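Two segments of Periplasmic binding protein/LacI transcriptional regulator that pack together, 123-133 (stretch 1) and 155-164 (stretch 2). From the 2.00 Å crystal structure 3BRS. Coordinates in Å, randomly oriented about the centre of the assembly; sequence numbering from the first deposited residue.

Stretch 1, residues 123-133: VTKNLVRKSGK
Stretch 2, residues 155-164: IGLSDDSNKI

Two segments of one chain pack mainly through Lys125 and Lys163, with Lys133 beside the latter, and bury 516 Å² in all. Stretch 1 enters as the last turn of a helix that begins earlier in the chain, 123-127, held by Leu127 N to Val123 O and Val128 N to Thr124 O (both 3.1 Å); Val128 leaves helical geometry at phi/psi -97/24, and the chain runs through a loop to Lys133, which is extended (-119/-174). Stretch 2 also enters from a helix; Ser158 breaks away with positive phi (63/-128), and a 3-10 segment, 159-163, follows, with Lys163 N bonded to Asp160 O at 3.0 Å. The two run in the same overall sense: Lys125 CA lies 5.3 Å from Leu157 CA at one end, and Lys133 CA 4.9 Å from Lys163 CA at the other.

Lys125 points its CA-to-CB bond toward stretch 2 and is fully extended, t at all four chi angles (-168, 172, -172, -164°). This straight chain lies along the backbone of 156-158, with Lys125 CD 3.7 Å from Gly156 O and Lys125 CE 3.4 Å from Leu157 O, and delivers Lys125 NZ to Ser158 OG in a 2.8 Å hydrogen bond; Ser158 is m (-83°). Asp159, chi1 p, leaves OD1 4.0 Å from Lys125 NZ, near enough for electrostatic attraction but beyond a salt bridge. Asp160, chi1 m, brings OD2 to 3.2 Å from Lys125 CG, against the aliphatic part of the lysine rather than its charge.

Leu157 (m, t; -78, 152°) starts sideways, but its end comes nearer: CD2 sits 4.0 Å from Thr124 CB and 4.3 Å from Lys125 CB, a nonpolar contact beside the lysine. Thr124 is m (-52°), its OG1 hydrogen-bonded elsewhere in the structure.

Lys163, with 124 Å² covered, reaches the other way. Its CB also starts sideways; chi1 m (-79°), then t, t (-174, 162°) carry the chain out, and chi4 at -130°, between wells, sets NZ among the carbonyls of the loop. Lys163 NZ donates to Val128 O (3.0 Å) and Gly132 O (2.9 Å), so one ammonium ties together two points of the loop. Val128, chi1 m (-48°), points toward stretch 2 and packs CG2 3.6 Å from Lys163 CD. Gly132 adopts phi/psi 118/154, where a CB would jam against the preceding carbonyl O.

The backbone sets Lys133 CB 3.4 Å from Lys163 O, and the bend at chi1 and chi2 (m, m; -52, -79°) leaves Lys133 CD 4.1 Å from Lys163 CG, so Lys133 and Lys163 meet through their aliphatic parts; chi3 (-125°, between wells) and chi4 (72°, p) complete Lys133, whose NZ is hydrogen-bonded elsewhere in the structure.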

# COMPACT_ATOMS: atom_id res chain seq x y z
N VAL A 123 -4.37 18.20 4.17
CA VAL A 123 -4.79 18.24 5.59
C VAL A 123 -3.61 18.74 6.48
O VAL A 123 -3.79 19.59 7.34
CB VAL A 123 -5.28 16.81 6.06
CG1 VAL A 123 -5.40 16.73 7.60
CG2 VAL A 123 -6.62 16.42 5.38
N THR A 124 -2.40 18.19 6.24
CA THR A 124 -1.21 18.47 7.03
C THR A 124 -0.80 19.92 6.87
O THR A 124 -0.43 20.56 7.86
CB THR A 124 -0.02 17.53 6.70
OG1 THR A 124 -0.42 16.14 6.77
CG2 THR A 124 1.06 17.71 7.74
N LYS A 125 -0.89 20.46 5.65
CA LYS A 125 -0.63 21.91 5.42
C LYS A 125 -1.53 22.73 6.29
O LYS A 125 -1.08 23.69 6.89
CB LYS A 125 -0.90 22.25 3.96
CG LYS A 125 -0.44 23.62 3.46
CD LYS A 125 -0.64 23.62 1.98
CE LYS A 125 -0.05 24.85 1.29
NZ LYS A 125 -0.65 24.96 -0.11
N ASN A 126 -2.81 22.39 6.39
CA ASN A 126 -3.64 23.20 7.26
C ASN A 126 -3.24 23.07 8.76
O ASN A 126 -3.29 24.04 9.51
CB ASN A 126 -5.07 22.82 7.05
CG ASN A 126 -6.04 23.71 7.81
OD1 ASN A 126 -5.99 24.95 7.73
ND2 ASN A 126 -6.95 23.09 8.52
N LEU A 127 -2.81 21.87 9.20
CA LEU A 127 -2.39 21.74 10.62
C LEU A 127 -1.16 22.55 11.04
O LEU A 127 -1.09 23.08 12.15
CB LEU A 127 -2.19 20.27 10.99
CG LEU A 127 -3.43 19.39 10.89
CD1 LEU A 127 -3.00 17.96 11.04
CD2 LEU A 127 -4.48 19.79 11.92
N VAL A 128 -0.19 22.67 10.15
CA VAL A 128 1.02 23.47 10.43
C VAL A 128 0.94 24.93 9.85
O VAL A 128 1.98 25.59 9.63
CB VAL A 128 2.31 22.72 9.99
CG1 VAL A 128 2.29 21.31 10.49
CG2 VAL A 128 2.37 22.68 8.56
N ARG A 129 -0.29 25.43 9.65
CA ARG A 129 -0.59 26.79 9.17
C ARG A 129 0.13 27.88 9.96
O ARG A 129 0.62 28.86 9.39
CB ARG A 129 -2.08 27.09 9.37
CG ARG A 129 -2.87 27.18 8.14
CD ARG A 129 -4.25 27.78 8.44
NE ARG A 129 -4.69 27.49 9.81
CZ ARG A 129 -5.86 27.87 10.33
NH1 ARG A 129 -6.16 27.56 11.60
NH2 ARG A 129 -6.75 28.56 9.59
N LYS A 130 0.10 27.76 11.28
CA LYS A 130 0.68 28.80 12.12
C LYS A 130 2.10 28.38 12.40
O LYS A 130 3.02 29.20 12.35
CB LYS A 130 -0.08 28.99 13.44
CG LYS A 130 -1.52 29.43 13.35
CD LYS A 130 -1.95 29.95 14.73
CE LYS A 130 -1.71 31.49 14.93
NZ LYS A 130 -0.44 31.95 15.63
N SER A 131 2.27 27.10 12.71
CA SER A 131 3.58 26.54 13.02
C SER A 131 3.47 25.06 13.25
O SER A 131 2.39 24.50 13.30
CB SER A 131 4.18 27.18 14.29
OG SER A 131 3.27 27.22 15.40
N GLY A 132 4.64 24.46 13.46
CA GLY A 132 4.79 23.03 13.66
C GLY A 132 5.65 22.57 12.51
O GLY A 132 5.68 23.23 11.47
N LYS A 133 6.38 21.48 12.72
CA LYS A 133 7.09 20.80 11.65
C LYS A 133 6.49 19.39 11.60
O LYS A 133 5.50 19.14 12.27
CB LYS A 133 8.63 20.80 11.80
CG LYS A 133 9.22 22.19 12.03
CD LYS A 133 9.35 23.01 10.76
CE LYS A 133 10.83 23.51 10.53
NZ LYS A 133 11.81 22.43 10.13
N ILE A 155 3.75 17.17 -2.77
CA ILE A 155 2.80 17.95 -3.58
C ILE A 155 1.66 18.58 -2.81
O ILE A 155 1.43 19.80 -2.93
CB ILE A 155 2.24 17.13 -4.79
CG1 ILE A 155 3.40 16.62 -5.70
CG2 ILE A 155 1.26 18.01 -5.60
CD1 ILE A 155 2.95 15.46 -6.69
N GLY A 156 0.93 17.82 -2.03
CA GLY A 156 -0.17 18.48 -1.30
C GLY A 156 0.33 19.49 -0.25
O GLY A 156 -0.48 20.31 0.26
N LEU A 157 1.63 19.48 0.08
CA LEU A 157 2.16 20.45 1.11
C LEU A 157 2.59 21.78 0.47
O LEU A 157 2.69 22.80 1.18
CB LEU A 157 3.28 19.88 1.97
CG LEU A 157 2.90 18.91 3.11
CD1 LEU A 157 4.02 17.87 3.47
CD2 LEU A 157 2.46 19.63 4.35
N SER A 158 2.82 21.76 -0.87
CA SER A 158 3.14 23.00 -1.65
C SER A 158 4.44 23.57 -1.12
O SER A 158 5.46 22.84 -0.99
CB SER A 158 2.11 24.09 -1.37
OG SER A 158 0.96 23.96 -2.13
N ASP A 159 4.36 24.88 -0.78
CA ASP A 159 5.46 25.64 -0.17
C ASP A 159 5.90 25.05 1.19
O ASP A 159 7.10 24.86 1.45
CB ASP A 159 5.14 27.14 -0.08
CG ASP A 159 3.76 27.43 0.50
OD1 ASP A 159 2.73 27.13 -0.15
OD2 ASP A 159 3.68 27.96 1.63
N ASP A 160 4.93 24.69 2.01
CA ASP A 160 5.18 23.97 3.26
C ASP A 160 5.90 22.59 3.23
O ASP A 160 6.00 21.92 4.27
CB ASP A 160 3.85 23.89 4.03
CG ASP A 160 3.24 25.26 4.25
OD1 ASP A 160 4.06 26.17 4.40
OD2 ASP A 160 2.00 25.44 4.30
N SER A 161 6.40 22.14 2.09
CA SER A 161 6.98 20.78 2.04
C SER A 161 8.39 20.71 2.66
O SER A 161 8.89 19.64 3.04
CB SER A 161 6.94 20.21 0.61
OG SER A 161 8.10 20.65 -0.06
N ASN A 162 9.00 21.88 2.84
CA ASN A 162 10.22 22.02 3.61
C ASN A 162 9.97 21.87 5.14
O ASN A 162 10.92 21.85 5.90
CB ASN A 162 10.80 23.43 3.30
CG ASN A 162 9.91 24.57 3.82
OD1 ASN A 162 10.40 25.60 4.27
ND2 ASN A 162 8.60 24.38 3.77
N LYS A 163 8.71 21.85 5.58
CA LYS A 163 8.42 21.63 6.96
C LYS A 163 8.61 20.13 7.36
O LYS A 163 8.73 19.84 8.53
CB LYS A 163 7.01 22.15 7.29
CG LYS A 163 6.97 23.66 7.47
CD LYS A 163 5.60 24.12 7.95
CE LYS A 163 5.65 25.53 8.56
NZ LYS A 163 4.97 25.63 9.91
N ILE A 164 8.66 19.20 6.41
CA ILE A 164 9.03 17.83 6.72
C ILE A 164 10.44 17.79 7.26
O ILE A 164 11.41 18.14 6.57
CB ILE A 164 8.97 16.93 5.47
CG1 ILE A 164 7.59 17.02 4.85
CG2 ILE A 164 9.40 15.47 5.82
CD1 ILE A 164 7.41 16.10 3.61